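Local coordinates for putative carbonic anhydrase (Streptococcus mutans, PDB 3LAS), which catalyses, as a zinc-dependent beta-class carbonic anhydrase, the interconversion of hydrogencarbonate and carbon dioxide, at the interface of chains A and B. Sequence-based numbering; all coordinates share one arbitrary frame. Chains: chain A/B, Putative carbonic anhydrase.

The interface of chains A and B. Residues chain A 33, 85, 87, 151-153; chain B 4, 6, 9.
The carboxylate oxygen OE2 of A:Glu85 accepts a hydrogen bond from the backbone N of B:Phe6, 2.9 Å away, at the start of a chain B helix. The N-H comes to the syn side of the carboxylate, though 25° out of its plane, and the bond is moderately bent, 152° at the hydrogen. A glutamate suits this place: with CG anti to the backbone N (chi1 177°) and the chain extended beyond it, the acid reaches an N-H of the first helical turn, where the helix dipole would probably favour a negative charge. B:Ser4, just ahead of the helix, lays its CB against the same carboxylate.

Beside it, the ring of B:Phe6 lies over the strands of chain A. CB of A:Ser151 sits over one ring face, 3.7 Å from the centroid, in a CH-pi contact offset toward the rim; so small a side chain probably lets the ring lie close to its strand. At the ring's CD1–CE1 side, both methyls of A:Val87, CG1 and CG2, come to CD1 at 3.8 Å, the valine crossing the phenylalanine at about a right angle, and the methyl CB of A:Ala153 packs at 3.8 Å from CE1. Branched valine and compact alanine thus fit the ring's outline.

One turn on, B:Phe9 sends CE2 and CZ of its ring toward A:Val33, whose CG1 touches CE2 at 3.7 Å; CG2 of A:Val87 also reaches this CE2, at 4.0 Å, and so touches both rings.

The N-terminal helix 5-20 of chain B rests on strands 33-38, 85-91 and 149-155 of chain A. A two-fold twin repeats the contact, an exchange of N-terminal helices consistent with the dimers of beta-class carbonic anhydrases.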
# COMPACT_ATOMS: atom_id res chain seq x y z
N VAL A 33 10.38 2.19 -10.65
CA VAL A 33 9.40 3.14 -10.12
C VAL A 33 8.77 2.59 -8.86
O VAL A 33 8.47 1.37 -8.77
CB VAL A 33 8.28 3.44 -11.16
CG1 VAL A 33 7.25 4.41 -10.54
CG2 VAL A 33 8.84 3.98 -12.44
N GLU A 85 12.60 6.46 -9.18
CA GLU A 85 11.54 7.35 -9.59
C GLU A 85 10.33 7.13 -8.68
O GLU A 85 10.09 5.99 -8.23
CB GLU A 85 11.20 7.01 -11.10
CG GLU A 85 10.04 7.86 -11.60
CD GLU A 85 9.84 7.73 -13.15
OE1 GLU A 85 10.66 7.21 -13.91
OE2 GLU A 85 8.75 8.26 -13.51
N VAL A 87 6.04 8.12 -8.07
CA VAL A 87 4.78 8.73 -8.52
C VAL A 87 3.90 8.85 -7.33
O VAL A 87 3.62 7.82 -6.66
CB VAL A 87 4.11 7.86 -9.60
CG1 VAL A 87 2.72 8.47 -10.03
CG2 VAL A 87 4.98 7.72 -10.82
N SER A 151 6.77 12.56 -9.70
CA SER A 151 5.63 13.08 -10.44
C SER A 151 4.39 12.99 -9.57
O SER A 151 4.29 12.07 -8.76
CB SER A 151 5.38 12.32 -11.77
OG SER A 151 6.60 12.33 -12.53
N GLY A 152 3.47 13.88 -9.74
CA GLY A 152 2.17 13.87 -9.06
C GLY A 152 1.07 13.65 -10.04
O GLY A 152 1.10 14.13 -11.18
N ALA A 153 0.01 12.97 -9.60
CA ALA A 153 -1.15 12.69 -10.44
C ALA A 153 -2.39 12.44 -9.65
O ALA A 153 -2.31 12.15 -8.45
CB ALA A 153 -0.82 11.54 -11.38
N SER B 4 10.28 10.44 -18.28
CA SER B 4 10.27 9.57 -17.10
C SER B 4 9.35 8.38 -17.45
O SER B 4 8.54 8.41 -18.38
CB SER B 4 9.59 10.30 -15.88
OG SER B 4 8.25 10.62 -16.26
N PHE B 6 6.90 7.61 -15.62
CA PHE B 6 5.55 8.11 -15.40
C PHE B 6 4.87 8.44 -16.72
O PHE B 6 3.65 8.20 -16.90
CB PHE B 6 5.65 9.35 -14.55
CG PHE B 6 4.33 10.09 -14.40
CD1 PHE B 6 3.30 9.62 -13.59
CD2 PHE B 6 4.15 11.27 -15.07
CE1 PHE B 6 2.12 10.34 -13.47
CE2 PHE B 6 2.98 12.01 -15.00
CZ PHE B 6 1.97 11.55 -14.15
N PHE B 9 3.32 5.46 -18.10
CA PHE B 9 2.08 5.11 -17.40
C PHE B 9 0.95 5.96 -17.90
O PHE B 9 -0.15 5.39 -18.10
CB PHE B 9 2.22 5.40 -15.89
CG PHE B 9 3.24 4.60 -15.11
CD1 PHE B 9 3.78 3.46 -15.59
CD2 PHE B 9 3.48 5.06 -13.78
CE1 PHE B 9 4.67 2.69 -14.74
CE2 PHE B 9 4.35 4.35 -12.89
CZ PHE B 9 4.95 3.25 -13.42